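Local coordinates for protein KLLA0E08119p (Kluyveromyces lactis, PDB 3VA7) that probably carboxylates urea to urea-1-carboxylate with ATP, hydrogencarbonate and a carrier biotin, as the urea carboxylase portion of a longer urea-degrading enzyme, at residues 423-426 with 427-430; 680-683 with 684-687. All blocks are in the same frame, centred on the assembly; numbering follows the deposited sequence.

Interaction 1: residues 423-426 with 427-430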
# COMPACT_ATOMS: atom_id res chain seq x y z
N ARG A 423 1.01 -40.01 11.89
CA ARG A 423 1.59 -39.35 10.72
C ARG A 423 0.55 -38.83 9.69
O ARG A 423 0.62 -37.68 9.25
CB ARG A 423 2.67 -40.22 10.04
CG ARG A 423 3.79 -39.38 9.55
CD ARG A 423 4.81 -40.14 8.77
NE ARG A 423 4.70 -39.80 7.38
CZ ARG A 423 5.63 -39.18 6.66
NH1 ARG A 423 6.82 -38.85 7.16
NH2 ARG A 423 5.38 -38.93 5.40
N ASN A 424 -0.41 -39.68 9.30
CA ASN A 424 -1.40 -39.30 8.28
C ASN A 424 -2.29 -38.17 8.76
O ASN A 424 -2.58 -37.28 7.99
CB ASN A 424 -2.27 -40.49 7.80
CG ASN A 424 -1.48 -41.53 6.99
OD1 ASN A 424 -0.59 -41.22 6.15
ND2 ASN A 424 -1.80 -42.82 7.27
N ASP A 425 -2.72 -38.22 10.02
CA ASP A 425 -3.57 -37.16 10.55
C ASP A 425 -2.83 -35.80 10.53
O ASP A 425 -3.46 -34.71 10.31
CB ASP A 425 -4.03 -37.48 11.97
CG ASP A 425 -5.16 -36.60 12.41
OD1 ASP A 425 -5.94 -36.20 11.51
OD2 ASP A 425 -5.30 -36.31 13.64
N ALA A 426 -1.51 -35.87 10.76
CA ALA A 426 -0.64 -34.72 10.90
C ALA A 426 -0.35 -34.12 9.55
O ALA A 426 -0.25 -32.87 9.43
CB ALA A 426 0.65 -35.13 11.54
N ILE A 427 -0.20 -34.99 8.54
CA ILE A 427 0.07 -34.53 7.19
C ILE A 427 -1.15 -33.78 6.63
O ILE A 427 -1.00 -32.76 5.96
CB ILE A 427 0.44 -35.68 6.26
CG1 ILE A 427 1.88 -36.09 6.52
CG2 ILE A 427 0.25 -35.28 4.78
CD1 ILE A 427 2.16 -37.43 6.02
N MET A 428 -2.34 -34.27 6.93
CA MET A 428 -3.55 -33.62 6.52
C MET A 428 -3.65 -32.32 7.29
O MET A 428 -3.92 -31.28 6.71
CB MET A 428 -4.76 -34.51 6.75
CG MET A 428 -4.98 -35.55 5.67
SD MET A 428 -6.54 -36.49 5.97
CE MET A 428 -6.06 -37.67 7.31
N LYS A 429 -3.40 -32.36 8.60
CA LYS A 429 -3.49 -31.14 9.38
C LYS A 429 -2.57 -30.08 8.85
O LYS A 429 -2.90 -28.90 8.92
CB LYS A 429 -3.25 -31.35 10.87
CG LYS A 429 -4.52 -31.74 11.59
CD LYS A 429 -4.26 -32.27 12.94
CE LYS A 429 -5.53 -32.75 13.48
NZ LYS A 429 -5.44 -32.85 14.95
N LEU A 430 -1.44 -30.51 8.31
CA LEU A 430 -0.42 -29.58 7.97
C LEU A 430 -0.83 -28.90 6.68
O LEU A 430 -0.66 -27.66 6.52
CB LEU A 430 0.95 -30.26 7.85
CG LEU A 430 1.99 -29.41 7.15
CD1 LEU A 430 2.42 -28.31 8.11
CD2 LEU A 430 3.16 -30.23 6.65
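Lys429 and Asp425 meet one helical turn apart, through both backbone and side chains. Lys429 N donates to Asp425 O at 2.9 Å, while their charged ends form a long salt bridge, Asp425 OD2 to Lys429 NZ at 3.7 Å. Asp425 has its CG anti to the backbone N (chi1 -165°), which brings the carboxylate round to the lysine, and Lys429 reaches it with an extended chain whose CE also lies near OD2. Each charge has a firmer partner: OD2 accepts from Lys421 N, and NZ donates to His419 O. Aspartate therefore suits the first turn, where it takes up a backbone N-H. Ile427 N binds Arg423 O at 2.9 Å, and Met428 N binds Asn424 O at 3.2 Å; the bond from Leu430 N to Ala426 O is weak. Outward from these, Ile427 CD1 comes obliquely to the Arg423 guanidinium, 3.6 Å from NH2. That guanidinium is paired with Glu269 and makes a cation-pi contact with Phe458. Small Ala426 and branched Leu430 turn to the buried side of helix 423-435, packing on Ile364 of strand 362-372, with Leu430 also on Val418 of strand 412-420, in the biotin carboxylase C-terminal region.

Interaction 2: residues 680-683 with 684-687; sequences EEYI and EQFF
Gln685 N donates to Glu681 O in a nearly straight bond of 2.7 Å (172° at the hydrogen), one of the i to i+4 links that build helix 680-688. Phe686 N binds Tyr682 O, also at 2.7 Å, and Glu684 N binds Glu680 O at 3.1 Å, whereas the bond from Phe687 N to Ile683 O is weak at 3.4 Å. The extended chain of Gln685 runs alongside Glu681 and brings its amide to the edge of the Tyr682 ring, Gln685 CD lying 4.0 Å from Tyr682 CD1, with the two planes 73° apart. Tyr682 is buried: its ring packs on Phe738, and its OH bonds to Pro707 O. Shortening Gln685 to an alanine is likely to bare this ring edge and open a gap beside Pro707, which the glutamine chain also touches. On the inner side, Ile683 CG2 rests 4.0 Å from Phe687 CE2, the two side chains pointing the same way. With CG anti to the carbonyl carbon (chi1 -68°), the Phe687 ring leans back over the preceding turn and sets its edge toward Ile683 O, which lies in its plane. Phe686 CD2 stands over the centre of the Phe687 ring, 3.6 Å above its plane, and Phe686 meets Trp691 and Phe781 beyond. On the outer side, the carboxylates of Glu680 and Glu684 approach with OE2 to OE2 at 3.6 Å, turned well out of each other's plane. The helix is thus amphipathic: aromatic and branched residues suit the face against the carboxyltransferase sheet, glutamates the solvent side. Two like charges so close are likely to repel and to raise the proton affinity of one carboxylate.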
# COMPACT_ATOMS: atom_id res chain seq x y z
N GLU A 680 -20.88 33.58 -20.49
CA GLU A 680 -21.55 32.99 -21.67
C GLU A 680 -20.61 32.57 -22.78
O GLU A 680 -20.58 31.40 -23.13
CB GLU A 680 -22.56 33.98 -22.27
CG GLU A 680 -24.04 33.77 -21.90
CD GLU A 680 -24.59 32.51 -22.53
OE1 GLU A 680 -25.21 31.66 -21.81
OE2 GLU A 680 -24.34 32.38 -23.76
N GLU A 681 -19.84 33.51 -23.34
CA GLU A 681 -18.99 33.16 -24.50
C GLU A 681 -17.96 32.10 -24.16
O GLU A 681 -17.69 31.20 -24.98
CB GLU A 681 -18.37 34.37 -25.24
CG GLU A 681 -17.70 35.44 -24.40
CD GLU A 681 -16.72 36.29 -25.24
OE1 GLU A 681 -16.46 37.46 -24.83
OE2 GLU A 681 -16.20 35.81 -26.31
N TYR A 682 -17.43 32.16 -22.94
CA TYR A 682 -16.47 31.14 -22.56
C TYR A 682 -17.08 29.71 -22.54
O TYR A 682 -16.43 28.75 -23.01
CB TYR A 682 -15.64 31.46 -21.31
CG TYR A 682 -14.59 30.41 -21.18
CD1 TYR A 682 -13.51 30.37 -22.06
CD2 TYR A 682 -14.73 29.38 -20.24
CE1 TYR A 682 -12.57 29.37 -21.99
CE2 TYR A 682 -13.78 28.35 -20.16
CZ TYR A 682 -12.70 28.35 -21.04
OH TYR A 682 -11.77 27.34 -20.95
N ILE A 683 -18.30 29.59 -22.02
CA ILE A 683 -19.08 28.34 -22.16
C ILE A 683 -19.23 27.86 -23.62
O ILE A 683 -19.04 26.67 -23.95
CB ILE A 683 -20.48 28.45 -21.53
CG1 ILE A 683 -20.37 28.99 -20.09
CG2 ILE A 683 -21.18 27.11 -21.62
CD1 ILE A 683 -21.74 29.10 -19.31
N GLU A 684 -19.59 28.79 -24.51
CA GLU A 684 -19.57 28.51 -25.94
C GLU A 684 -18.19 28.05 -26.37
O GLU A 684 -18.07 26.95 -26.93
CB GLU A 684 -19.97 29.71 -26.80
CG GLU A 684 -21.01 30.63 -26.19
CD GLU A 684 -21.55 31.63 -27.21
OE1 GLU A 684 -21.12 31.53 -28.40
OE2 GLU A 684 -22.39 32.50 -26.84
N GLN A 685 -17.16 28.87 -26.13
CA GLN A 685 -15.82 28.49 -26.59
C GLN A 685 -15.44 27.14 -26.04
O GLN A 685 -14.76 26.39 -26.74
CB GLN A 685 -14.71 29.42 -26.13
CG GLN A 685 -14.92 30.89 -26.25
CD GLN A 685 -13.65 31.61 -25.85
OE1 GLN A 685 -12.54 31.13 -26.16
NE2 GLN A 685 -13.80 32.74 -25.16
N PHE A 686 -15.87 26.84 -24.80
CA PHE A 686 -15.52 25.58 -24.14
C PHE A 686 -15.90 24.40 -24.99
O PHE A 686 -15.12 23.45 -25.08
CB PHE A 686 -16.15 25.47 -22.74
CG PHE A 686 -15.88 24.15 -22.03
CD1 PHE A 686 -14.72 23.96 -21.27
CD2 PHE A 686 -16.78 23.09 -22.14
CE1 PHE A 686 -14.44 22.74 -20.58
CE2 PHE A 686 -16.53 21.87 -21.49
CZ PHE A 686 -15.36 21.70 -20.68
N PHE A 687 -17.10 24.48 -25.59
CA PHE A 687 -17.68 23.39 -26.41
C PHE A 687 -17.37 23.55 -27.91
O PHE A 687 -17.39 22.56 -28.65
CB PHE A 687 -19.18 23.30 -26.21
CG PHE A 687 -19.62 22.84 -24.83
CD1 PHE A 687 -19.81 21.49 -24.55
CD2 PHE A 687 -19.95 23.77 -23.84
CE1 PHE A 687 -20.28 21.05 -23.28
CE2 PHE A 687 -20.40 23.35 -22.56
CZ PHE A 687 -20.57 21.99 -22.27

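How the interactions relate
Interaction 1 and interaction 2 are each a single stretch of helix, and they lie far apart: their centres are 74 Å from each other, their nearest atoms about 58 Å, on opposite sides of the chain's centre. Interaction 1 comes first along the chain, on helix 423-435 in the biotin carboxylase region; interaction 2 follows on helix 680-688, in the carboxyltransferase A and B region. They share no helix or sheet. Each helix lays its apolar face on a sheet of its own region. The separation is consistent with an enzyme whose two half-reactions occur in different domains, linked by biotin carried on Lys1202; the bound biotin lies about 14 Å from the Phe686 side chain.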